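Local coordinates for protein arylmalonate decarboxylase (Bordetella bronchiseptica, PDB 3IXM) that catalyses the cofactor-free decarboxylation of 2-aryl-2-methylmalonates, taking up a proton to give 2-arylpropionates and carbon dioxide, at residues Glu157-Val162 with Gly189-Leu194; Ala123-Asp128 with Arg149-Thr154; Ala50-Val55 with Ala87-Ala92. The protein carries 1 engineered substitution. One frame throughout, in Å; residues are numbered along the deposited sequence.

Interaction 1. Residues Glu157-Val162 with Gly189-Leu194; sequences EAMARV and GGLLTL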
ATOM      1  N   GLU A 157     -20.995   0.985  -5.820  1.00 25.24           N
ATOM      2  CA  GLU A 157     -22.064   0.467  -4.997  1.00 26.86           C
ATOM      3  C   GLU A 157     -21.535  -0.644  -4.071  1.00 25.84           C
ATOM      4  O   GLU A 157     -21.785  -0.688  -2.859  1.00 24.78           O
ATOM      5  CB  GLU A 157     -23.140  -0.093  -5.941  1.00 28.41           C
ATOM      6  CG  GLU A 157     -24.485  -0.418  -5.337  1.00 33.52           C
ATOM      7  CD  GLU A 157     -24.370  -1.099  -4.022  1.00 39.88           C
ATOM      8  OE1 GLU A 157     -24.134  -2.331  -4.013  1.00 45.48           O
ATOM      9  OE2 GLU A 157     -24.477  -0.391  -2.991  1.00 42.84           O
ATOM     10  N   ALA A 158     -20.825  -1.583  -4.661  1.00 25.43           N
ATOM     11  CA  ALA A 158     -20.384  -2.720  -3.893  1.00 24.80           C
ATOM     12  C   ALA A 158     -19.246  -2.292  -2.977  1.00 24.18           C
ATOM     13  O   ALA A 158     -19.166  -2.742  -1.824  1.00 24.83           O
ATOM     14  CB  ALA A 158     -19.999  -3.896  -4.820  1.00 24.78           C
ATOM     15  N   MET A 159     -18.390  -1.398  -3.463  1.00 22.99           N
ATOM     16  CA  MET A 159     -17.270  -0.931  -2.688  1.00 22.93           C
ATOM     17  C   MET A 159     -17.793  -0.172  -1.479  1.00 23.40           C
ATOM     18  O   MET A 159     -17.252  -0.304  -0.386  1.00 20.90           O
ATOM     19  CB  MET A 159     -16.353  -0.037  -3.520  1.00 23.07           C
ATOM     20  CG  MET A 159     -15.649  -0.807  -4.636  1.00 24.82           C
ATOM     21  SD  MET A 159     -14.260  -1.753  -3.967  1.00 29.68           S
ATOM     22  CE  MET A 159     -13.068  -0.421  -3.899  1.00 29.21           C
ATOM     23  N   ALA A 160     -18.861   0.601  -1.709  1.00 24.31           N
ATOM     24  CA  ALA A 160     -19.550   1.358  -0.659  1.00 25.97           C
ATOM     25  C   ALA A 160     -20.116   0.471   0.436  1.00 25.81           C
ATOM     26  O   ALA A 160     -20.162   0.855   1.603  1.00 27.33           O
ATOM     27  CB  ALA A 160     -20.680   2.205  -1.299  1.00 26.25           C
ATOM     28  N   ARG A 161     -20.540  -0.726   0.055  1.00 26.44           N
ATOM     29  CA  ARG A 161     -21.184  -1.681   0.953  1.00 26.22           C
ATOM     30  C   ARG A 161     -20.207  -2.463   1.824  1.00 24.82           C
ATOM     31  O   ARG A 161     -20.632  -3.242   2.691  1.00 25.88           O
ATOM     32  CB  ARG A 161     -22.001  -2.692   0.140  1.00 26.47           C
ATOM     33  CG  ARG A 161     -23.469  -2.390   0.157  1.00 30.47           C
ATOM     34  CD  ARG A 161     -24.285  -3.273  -0.744  1.00 36.21           C
ATOM     35  NE  ARG A 161     -25.489  -2.521  -1.100  1.00 41.71           N
ATOM     36  CZ  ARG A 161     -26.723  -3.013  -1.099  1.00 45.44           C
ATOM     37  NH1 ARG A 161     -26.931  -4.284  -0.768  1.00 47.25           N
ATOM     38  NH2 ARG A 161     -27.752  -2.229  -1.429  1.00 45.71           N
ATOM     39  N   VAL A 162     -18.906  -2.315   1.574  1.00 22.61           N
ATOM     40  CA  VAL A 162     -17.889  -2.978   2.420  1.00 20.19           C
ATOM     41  C   VAL A 162     -17.839  -2.293   3.778  1.00 20.92           C
ATOM     42  O   VAL A 162     -17.753  -1.071   3.843  1.00 20.28           O
ATOM     43  CB  VAL A 162     -16.476  -2.924   1.755  1.00 20.39           C
ATOM     44  CG1 VAL A 162     -15.426  -3.583   2.644  1.00 17.53           C
ATOM     45  CG2 VAL A 162     -16.507  -3.613   0.407  1.00 18.25           C
ATOM     46  N   GLY A 189      -7.357  -2.080  -2.064  1.00 21.84           N
ATOM     47  CA  GLY A 189      -7.290  -0.728  -2.643  1.00 21.45           C
ATOM     48  C   GLY A 189      -8.625  -0.006  -2.617  1.00 20.97           C
ATOM     49  O   GLY A 189      -9.640  -0.510  -3.140  1.00 22.66           O
ATOM     50  N   GLY A 190      -8.646   1.170  -2.004  1.00 18.86           N
ATOM     51  CA  GLY A 190      -9.858   1.990  -2.082  1.00 18.15           C
ATOM     52  C   GLY A 190     -10.860   1.769  -0.939  1.00 16.45           C
ATOM     53  O   GLY A 190     -11.902   2.424  -0.886  1.00 17.04           O
ATOM     54  N   LEU A 191     -10.576   0.824  -0.058  1.00 16.11           N
ATOM     55  CA  LEU A 191     -11.517   0.511   1.046  1.00 15.07           C
ATOM     56  C   LEU A 191     -10.894   0.913   2.355  1.00 16.36           C
ATOM     57  O   LEU A 191      -9.686   1.117   2.425  1.00 15.52           O
ATOM     58  CB  LEU A 191     -11.843  -0.973   1.076  1.00 16.07           C
ATOM     59  CG  LEU A 191     -12.523  -1.427  -0.196  1.00 15.19           C
ATOM     60  CD1 LEU A 191     -12.580  -2.920  -0.230  1.00 13.03           C
ATOM     61  CD2 LEU A 191     -13.911  -0.831  -0.240  1.00 15.24           C
ATOM     62  N   LEU A 192     -11.717   1.040   3.405  1.00 15.48           N
ATOM     63  CA  LEU A 192     -11.223   1.595   4.654  1.00 16.91           C
ATOM     64  C   LEU A 192     -10.904   0.446   5.580  1.00 15.88           C
ATOM     65  O   LEU A 192     -11.810  -0.290   5.956  1.00 17.08           O
ATOM     66  CB  LEU A 192     -12.298   2.509   5.280  1.00 15.86           C
ATOM     67  CG  LEU A 192     -12.270   4.000   4.935  1.00 20.25           C
ATOM     68  CD1 LEU A 192     -11.516   4.416   3.701  1.00 21.35           C
ATOM     69  CD2 LEU A 192     -13.664   4.652   5.007  1.00 19.07           C
ATOM     70  N   THR A 193      -9.634   0.278   5.957  1.00 15.66           N
ATOM     71  CA  THR A 193      -9.197  -0.978   6.581  1.00 14.23           C
ATOM     72  C   THR A 193      -8.686  -0.863   8.026  1.00 15.48           C
ATOM     73  O   THR A 193      -8.508  -1.875   8.688  1.00 15.63           O
ATOM     74  CB  THR A 193      -8.063  -1.641   5.775  1.00 14.09           C
ATOM     75  OG1 THR A 193      -6.895  -0.815   5.835  1.00 12.36           O
ATOM     76  CG2 THR A 193      -8.429  -1.831   4.292  1.00 15.44           C
ATOM     77  N   LEU A 194      -8.449   0.355   8.504  1.00 15.42           N
ATOM     78  CA  LEU A 194      -7.754   0.581   9.784  1.00 16.42           C
ATOM     79  C   LEU A 194      -8.342  -0.166  10.984  1.00 16.85           C
ATOM     80  O   LEU A 194      -7.626  -0.882  11.707  1.00 18.15           O
ATOM     81  CB  LEU A 194      -7.675   2.089  10.091  1.00 16.23           C
ATOM     82  CG  LEU A 194      -6.592   2.852   9.336  1.00 16.85           C
ATOM     83  CD1 LEU A 194      -6.529   4.296   9.823  1.00 20.55           C
ATOM     84  CD2 LEU A 194      -5.257   2.209   9.494  1.00 17.00           C
TER
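L191 pushes its isobutyl group against M159 and V162, and almost everything tight about this contact gathers round one methyl, CD2. The carbonyl O of M159 lies 3.4 Å from L191 CD2, while the thioether chain of M159 passes L191 at about a right angle. Bends at chi2 (-78°) and chi3 (-81°) turn the end of the M159 chain over the loop. M159 CE thereby reaches L191 CD2 at 3.8 Å, with the sulfur close to the same methyl. V162 completes the grip, crossing L191 squarely with CG2 3.9 Å from L191 CD2 and standing beside L191 CD1 as well. L151 and I153, from the loop after strand 144-150, pack against this cluster, and L167 of helix 164-177 backs V162.

Toward G189 and G190 the packing thins. The sulfur-bound methyl of M159, CE, approaches the carbonyl O of G189 at 3.5 Å, but only backbone meets it there, since neither glycine has a side chain, and both residues are exposed. The far side of the helical turn is looser still: E157 and R161 lie on its exposed side and form a salt bridge with each other, R161 NE to E157 OE2 at 3.0 Å, well away from the loop.

With 192 Å² buried in all, the short helix 156-160 and the loop after strand 183-187 are joined by close packing, partly of methyls against carbonyl oxygens, which probably tolerates small shifts, since no directional bond is at stake.

Interaction 2. Residues Ala123-Asp128 with Arg149-Thr154; sequences ATAYID and RSLGIT. With SO4 (sulfate ion), chain B.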
ATOM      1  N   ALA A 123      -5.153 -11.177   1.513  1.00 11.65           N
ATOM      2  CA  ALA A 123      -6.571 -10.846   1.549  1.00 12.23           C
ATOM      3  C   ALA A 123      -6.719  -9.588   0.678  1.00 10.54           C
ATOM      4  O   ALA A 123      -6.261  -8.541   1.050  1.00 11.86           O
ATOM      5  CB  ALA A 123      -6.993 -10.584   2.996  1.00 11.84           C
ATOM      6  N   THR A 124      -7.308  -9.704  -0.502  1.00  9.97           N
ATOM      7  CA  THR A 124      -7.294  -8.566  -1.412  1.00 10.41           C
ATOM      8  C   THR A 124      -8.648  -8.238  -2.047  1.00 11.07           C
ATOM      9  O   THR A 124      -9.631  -8.964  -1.880  1.00 12.63           O
ATOM     10  CB  THR A 124      -6.314  -8.783  -2.579  1.00  8.94           C
ATOM     11  OG1 THR A 124      -6.964  -9.617  -3.536  1.00 11.32           O
ATOM     12  CG2 THR A 124      -4.956  -9.384  -2.083  1.00 10.68           C
ATOM     13  N   ALA A 125      -8.684  -7.115  -2.750  1.00 12.34           N
ATOM     14  CA  ALA A 125      -9.851  -6.765  -3.587  1.00 13.79           C
ATOM     15  C   ALA A 125      -9.447  -6.765  -5.063  1.00 15.28           C
ATOM     16  O   ALA A 125     -10.025  -6.037  -5.864  1.00 15.53           O
ATOM     17  CB  ALA A 125     -10.349  -5.400  -3.204  1.00 14.19           C
ATOM     18  N   TYR A 126      -8.423  -7.539  -5.423  1.00 14.77           N
ATOM     19  CA  TYR A 126      -7.971  -7.555  -6.815  1.00 13.78           C
ATOM     20  C   TYR A 126      -8.567  -8.700  -7.656  1.00 13.60           C
ATOM     21  O   TYR A 126      -9.139  -9.656  -7.142  1.00 14.47           O
ATOM     22  CB  TYR A 126      -6.446  -7.658  -6.890  1.00 14.40           C
ATOM     23  CG  TYR A 126      -5.629  -6.674  -6.052  1.00 15.13           C
ATOM     24  CD1 TYR A 126      -5.844  -5.290  -6.146  1.00 20.79           C
ATOM     25  CD2 TYR A 126      -4.602  -7.117  -5.211  1.00 17.03           C
ATOM     26  CE1 TYR A 126      -5.064  -4.356  -5.384  1.00 22.10           C
ATOM     27  CE2 TYR A 126      -3.798  -6.175  -4.449  1.00 17.57           C
ATOM     28  CZ  TYR A 126      -4.064  -4.805  -4.544  1.00 18.44           C
ATOM     29  OH  TYR A 126      -3.306  -3.857  -3.840  1.00 18.98           O
ATOM     30  N   ILE A 127      -8.405  -8.606  -8.971  1.00 12.97           N
ATOM     31  CA  ILE A 127      -8.766  -9.750  -9.847  1.00 12.93           C
ATOM     32  C   ILE A 127      -7.619 -10.777  -9.851  1.00 12.60           C
ATOM     33  O   ILE A 127      -6.504 -10.480  -9.417  1.00 10.67           O
ATOM     34  CB  ILE A 127      -9.144  -9.277 -11.272  1.00 12.45           C
ATOM     35  CG1 ILE A 127      -7.940  -8.623 -11.962  1.00 12.46           C
ATOM     36  CG2 ILE A 127     -10.413  -8.368 -11.229  1.00 17.69           C
ATOM     37  CD1 ILE A 127      -8.189  -8.330 -13.505  1.00 15.22           C
ATOM     38  N   ASP A 128      -7.892 -11.989 -10.332  1.00 12.97           N
ATOM     39  CA  ASP A 128      -6.911 -13.089 -10.318  1.00 14.28           C
ATOM     40  C   ASP A 128      -5.512 -12.735 -10.859  1.00 13.76           C
ATOM     41  O   ASP A 128      -4.520 -13.060 -10.217  1.00 13.11           O
ATOM     42  CB  ASP A 128      -7.452 -14.309 -11.122  1.00 14.72           C
ATOM     43  CG  ASP A 128      -8.669 -14.988 -10.452  1.00 18.01           C
ATOM     44  OD1 ASP A 128      -9.376 -15.759 -11.167  1.00 22.61           O
ATOM     45  OD2 ASP A 128      -8.936 -14.777  -9.223  1.00 19.35           O
ATOM     46  N   ARG A 149      -7.363 -14.926  -0.577  1.00 13.56           N
ATOM     47  CA  ARG A 149      -8.810 -14.814  -0.683  1.00 13.95           C
ATOM     48  C   ARG A 149      -9.151 -13.383  -1.062  1.00 13.72           C
ATOM     49  O   ARG A 149      -8.539 -12.440  -0.532  1.00 13.32           O
ATOM     50  CB  ARG A 149      -9.449 -15.139   0.651  1.00 14.53           C
ATOM     51  CG  ARG A 149     -11.014 -15.187   0.586  1.00 16.16           C
ATOM     52  CD  ARG A 149     -11.530 -16.475  -0.017  1.00 23.47           C
ATOM     53  NE  ARG A 149     -12.973 -16.625   0.245  1.00 24.92           N
ATOM     54  CZ  ARG A 149     -13.517 -17.503   1.085  1.00 24.54           C
ATOM     55  NH1 ARG A 149     -12.778 -18.377   1.743  1.00 23.11           N
ATOM     56  NH2 ARG A 149     -14.828 -17.513   1.248  1.00 26.11           N
ATOM     57  N   SER A 150     -10.090 -13.221  -1.989  1.00 13.61           N
ATOM     58  CA  SER A 150     -10.428 -11.879  -2.509  1.00 15.05           C
ATOM     59  C   SER A 150     -11.890 -11.537  -2.347  1.00 13.90           C
ATOM     60  O   SER A 150     -12.734 -12.423  -2.369  1.00 15.14           O
ATOM     61  CB  SER A 150     -10.041 -11.764  -3.994  1.00 14.53           C
ATOM     62  OG  SER A 150      -8.671 -12.042  -4.114  1.00 18.81           O
ATOM     63  N   LEU A 151     -12.189 -10.251  -2.212  1.00 14.79           N
ATOM     64  CA  LEU A 151     -13.585  -9.774  -2.036  1.00 15.20           C
ATOM     65  C   LEU A 151     -14.468 -10.048  -3.243  1.00 17.19           C
ATOM     66  O   LEU A 151     -15.679 -10.280  -3.096  1.00 17.51           O
ATOM     67  CB  LEU A 151     -13.605  -8.255  -1.759  1.00 14.73           C
ATOM     68  CG  LEU A 151     -13.194  -7.836  -0.338  1.00 16.98           C
ATOM     69  CD1 LEU A 151     -13.229  -6.302  -0.247  1.00 16.03           C
ATOM     70  CD2 LEU A 151     -14.198  -8.413   0.630  1.00 19.35           C
ATOM     71  N   GLY A 152     -13.863  -9.962  -4.429  1.00 17.50           N
ATOM     72  CA  GLY A 152     -14.541 -10.308  -5.702  1.00 20.48           C
ATOM     73  C   GLY A 152     -15.673  -9.361  -6.068  1.00 22.55           C
ATOM     74  O   GLY A 152     -16.675  -9.798  -6.665  1.00 22.47           O
ATOM     75  N   ILE A 153     -15.500  -8.080  -5.709  1.00 22.46           N
ATOM     76  CA  ILE A 153     -16.506  -7.013  -5.985  1.00 23.58           C
ATOM     77  C   ILE A 153     -15.998  -5.973  -6.986  1.00 23.03           C
ATOM     78  O   ILE A 153     -14.779  -5.746  -7.106  1.00 22.19           O
ATOM     79  CB  ILE A 153     -16.962  -6.263  -4.664  1.00 23.53           C
ATOM     80  CG1 ILE A 153     -15.762  -5.566  -4.002  1.00 24.13           C
ATOM     81  CG2 ILE A 153     -17.728  -7.223  -3.704  1.00 24.24           C
ATOM     82  CD1 ILE A 153     -16.069  -4.799  -2.713  1.00 25.52           C
ATOM     83  N   THR A 154     -16.925  -5.306  -7.699  1.00 23.97           N
ATOM     84  CA  THR A 154     -16.569  -4.148  -8.553  1.00 24.79           C
ATOM     85  C   THR A 154     -17.700  -3.114  -8.527  1.00 24.23           C
ATOM     86  O   THR A 154     -18.834  -3.456  -8.223  1.00 24.97           O
ATOM     87  CB  THR A 154     -16.334  -4.505 -10.062  1.00 25.14           C
ATOM     88  OG1 THR A 154     -17.428  -5.299 -10.528  1.00 25.21           O
ATOM     89  CG2 THR A 154     -15.055  -5.269 -10.264  1.00 30.18           C
TER
HETATM   90  S   SO4 B6001      -4.045  -0.489  -4.732  1.00 34.44           S
HETATM   91  O1  SO4 B6001      -4.270  -1.503  -3.673  1.00 29.84           O
HETATM   92  O2  SO4 B6001      -3.337  -1.024  -5.899  1.00 31.02           O
HETATM   93  O3  SO4 B6001      -5.364  -0.053  -5.193  1.00 34.05           O
HETATM   94  O4  SO4 B6001      -3.249   0.614  -4.138  1.00 31.66           O
HETATM   95  O   HOH W   1     -12.936  -6.974  -5.729  1.00 20.15           O
HETATM   96  O   HOH W   2     -11.490  -9.274  -5.700  1.00 18.71           O
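A side-chain hydrogen bond between two neighbouring strands, S150 OG to T124 OG1 (3.0 Å), sits where the parallel pairing of the strands ends. T124 OG1 lies between its backbone N and carbonyl carbon (chi1 80°), where it also accepts from Y126 N at 3.2 Å, a nearly straight bond (170°) that closes an ST turn. N131 of helix 128-140 gives the same hydroxyl a further partner, so the buried oxygen is firmly fixed.

Alongside, T124 N donates to R149 O at 3.0 Å, and L151 N returns a bond to T124 O at 2.9 Å. Beyond them the chains part and water takes over: one molecule donates to both A125 O and I153 O, while a second links Y126 O with G152 N.

The turn also leads into Y126, whose hydroxyl donates to sulfate O1 at 2.5 Å, at the ring edge and in plane. Y126 OH also hydrogen-bonds S187 OG, and backbone N atoms of T75 and S76 bind the ion, probably from the crystallisation liquor. Strands 119-124 and 144-150 with helix 128-140 form a beta-alpha-beta unit, and loops at C-terminal strand ends, like that carrying Y126, commonly line ligand sites in parallel alpha/beta folds.

Interaction 3. Residues Ala50-Val55 with Ala87-Ala92; sequences AVIESV and AALTVA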
ATOM      1  N   ALA A  50       6.289   5.387 -20.634  1.00 36.39           N
ATOM      2  CA  ALA A  50       5.244   6.383 -20.379  1.00 35.05           C
ATOM      3  C   ALA A  50       4.872   6.504 -18.895  1.00 33.61           C
ATOM      4  O   ALA A  50       4.692   7.610 -18.387  1.00 33.80           O
ATOM      5  CB  ALA A  50       4.030   6.047 -21.170  1.00 35.77           C
ATOM      6  N   VAL A  51       4.750   5.358 -18.222  1.00 31.75           N
ATOM      7  CA  VAL A  51       4.431   5.321 -16.796  1.00 29.82           C
ATOM      8  C   VAL A  51       5.552   5.977 -15.989  1.00 28.00           C
ATOM      9  O   VAL A  51       5.301   6.882 -15.186  1.00 26.61           O
ATOM     10  CB  VAL A  51       4.158   3.893 -16.292  1.00 30.05           C
ATOM     11  CG1 VAL A  51       3.989   3.871 -14.782  1.00 30.07           C
ATOM     12  CG2 VAL A  51       2.885   3.317 -16.968  1.00 31.84           C
ATOM     13  N   ILE A  52       6.782   5.533 -16.213  1.00 26.35           N
ATOM     14  CA  ILE A  52       7.936   6.139 -15.539  1.00 26.24           C
ATOM     15  C   ILE A  52       7.970   7.620 -15.789  1.00 25.85           C
ATOM     16  O   ILE A  52       8.152   8.381 -14.851  1.00 24.93           O
ATOM     17  CB  ILE A  52       9.295   5.540 -15.986  1.00 26.73           C
ATOM     18  CG1 ILE A  52       9.296   4.027 -15.815  1.00 27.67           C
ATOM     19  CG2 ILE A  52      10.435   6.178 -15.164  1.00 27.75           C
ATOM     20  CD1 ILE A  52       9.360   3.579 -14.375  1.00 31.04           C
ATOM     21  N   GLU A  53       7.745   8.022 -17.041  1.00 25.89           N
ATOM     22  CA  GLU A  53       7.702   9.445 -17.423  1.00 26.47           C
ATOM     23  C   GLU A  53       6.647  10.285 -16.685  1.00 25.51           C
ATOM     24  O   GLU A  53       6.952  11.403 -16.241  1.00 24.38           O
ATOM     25  CB  GLU A  53       7.424   9.619 -18.923  1.00 27.17           C
ATOM     26  CG  GLU A  53       8.227   8.730 -19.886  1.00 35.18           C
ATOM     27  CD  GLU A  53       9.712   9.029 -19.936  1.00 42.61           C
ATOM     28  OE1 GLU A  53      10.171   9.927 -19.187  1.00 45.76           O
ATOM     29  OE2 GLU A  53      10.425   8.353 -20.735  1.00 45.22           O
ATOM     30  N   SER A  54       5.408   9.781 -16.601  1.00 23.52           N
ATOM     31  CA  SER A  54       4.367  10.526 -15.859  1.00 22.20           C
ATOM     32  C   SER A  54       4.680  10.547 -14.398  1.00 19.98           C
ATOM     33  O   SER A  54       4.433  11.576 -13.747  1.00 20.38           O
ATOM     34  CB  SER A  54       2.942   9.975 -16.023  1.00 22.77           C
ATOM     35  OG  SER A  54       2.882   9.082 -17.090  1.00 28.60           O
ATOM     36  N   VAL A  55       5.187   9.426 -13.869  1.00 17.42           N
ATOM     37  CA  VAL A  55       5.507   9.334 -12.440  1.00 16.67           C
ATOM     38  C   VAL A  55       6.604  10.386 -12.156  1.00 16.27           C
ATOM     39  O   VAL A  55       6.501  11.140 -11.194  1.00 14.89           O
ATOM     40  CB  VAL A  55       5.927   7.891 -12.012  1.00 16.93           C
ATOM     41  CG1 VAL A  55       6.529   7.865 -10.603  1.00 17.57           C
ATOM     42  CG2 VAL A  55       4.700   6.994 -12.048  1.00 16.30           C
ATOM     43  N   ALA A  87      11.734  -0.921  -8.197  1.00 13.89           N
ATOM     44  CA  ALA A  87      13.035  -0.252  -8.102  1.00 13.83           C
ATOM     45  C   ALA A  87      13.184   0.852  -9.151  1.00 13.30           C
ATOM     46  O   ALA A  87      13.647   1.947  -8.826  1.00 13.53           O
ATOM     47  CB  ALA A  87      14.174  -1.284  -8.266  1.00 12.67           C
ATOM     48  N   ALA A  88      12.816   0.581 -10.401  1.00 14.23           N
ATOM     49  CA  ALA A  88      13.022   1.573 -11.466  1.00 14.27           C
ATOM     50  C   ALA A  88      12.223   2.827 -11.163  1.00 14.53           C
ATOM     51  O   ALA A  88      12.711   3.958 -11.329  1.00 12.89           O
ATOM     52  CB  ALA A  88      12.653   1.026 -12.840  1.00 14.26           C
ATOM     53  N   LEU A  89      11.002   2.625 -10.688  1.00 14.62           N
ATOM     54  CA  LEU A  89      10.155   3.761 -10.270  1.00 15.68           C
ATOM     55  C   LEU A  89      10.842   4.617  -9.237  1.00 14.88           C
ATOM     56  O   LEU A  89      10.881   5.845  -9.372  1.00 15.11           O
ATOM     57  CB  LEU A  89       8.829   3.243  -9.709  1.00 15.51           C
ATOM     58  CG  LEU A  89       7.815   2.780 -10.771  1.00 17.49           C
ATOM     59  CD1 LEU A  89       6.721   1.926 -10.095  1.00 19.20           C
ATOM     60  CD2 LEU A  89       7.126   3.933 -11.481  1.00 19.86           C
ATOM     61  N   THR A  90      11.361   3.979  -8.195  1.00 15.71           N
ATOM     62  CA  THR A  90      11.980   4.637  -7.037  1.00 15.95           C
ATOM     63  C   THR A  90      13.234   5.410  -7.451  1.00 15.80           C
ATOM     64  O   THR A  90      13.425   6.570  -7.033  1.00 13.71           O
ATOM     65  CB  THR A  90      12.317   3.576  -5.962  1.00 17.40           C
ATOM     66  OG1 THR A  90      11.118   2.869  -5.610  1.00 19.81           O
ATOM     67  CG2 THR A  90      12.918   4.169  -4.705  1.00 19.94           C
ATOM     68  N   VAL A  91      14.082   4.765  -8.257  1.00 15.86           N
ATOM     69  CA  VAL A  91      15.330   5.400  -8.702  1.00 16.12           C
ATOM     70  C   VAL A  91      15.016   6.616  -9.570  1.00 16.47           C
ATOM     71  O   VAL A  91      15.550   7.721  -9.326  1.00 16.23           O
ATOM     72  CB  VAL A  91      16.285   4.374  -9.406  1.00 16.16           C
ATOM     73  CG1 VAL A  91      17.500   5.115  -9.969  1.00 17.85           C
ATOM     74  CG2 VAL A  91      16.727   3.345  -8.380  1.00 15.51           C
ATOM     75  N   ALA A  92      14.096   6.454 -10.520  1.00 16.64           N
ATOM     76  CA  ALA A  92      13.692   7.560 -11.397  1.00 16.54           C
ATOM     77  C   ALA A  92      13.105   8.758 -10.630  1.00 17.03           C
ATOM     78  O   ALA A  92      13.477   9.904 -10.915  1.00 15.87           O
ATOM     79  CB  ALA A  92      12.706   7.083 -12.444  1.00 18.12           C
TER
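Apolar contacts between I52 and V55 on one helix and A88, L89 and A92 on the other carry the whole of this pairing. I52 uses both of its branches. Its CG1 arm lies beside the backbone N (chi1 -54°) and bends again at chi2, which carries CD1 across the gap to within 3.7 Å of L89 CD2, with A88 CB farther off at its flank. The other branch, I52 CG2, presses on A92 CB, also at 3.7 Å. L89 CD2 is thereby shared: it meets I52 on one hand and, at 3.9 Å, V55 CG2 on the other, the V55 and L89 side chains crossing at about a right angle. F85 and M93 of helix 83-97 extend the apolar seam along that helix.

Polar bonding stays inside each helix. A50 O accepts from both S54 N, in the regular helical bond, and S54 OG at 2.7 Å; the two donors arrive from opposite faces of the carbonyl plane.

The segment axes come within 9.9 Å and cross at -35°. Helices 48-64 and 83-97 thus lie side by side, running in roughly the same direction, as helices flanking the parallel sheet of an alpha/beta domain do.

Interactions 1 and 2 form one continuous patch, their centres 11 Å apart: V162 CG2 meets I153 CD1 and L191 CD1 meets L151 CD1, each pair at 3.4 Å. Helix 156-160 directly follows strand 144-150, so the residues after that strand serve both contacts. The two also approach the bound sulfate together, Y126 of interaction 2 by a hydrogen bond and G189 of interaction 1 by close proximity, although the ion probably comes from the crystallisation liquor. Interaction 3 stands apart, its centre 28 Å from that of interaction 1 and on the opposite side of the chain's centre; its nearest atoms remain about 13 Å from interaction 2.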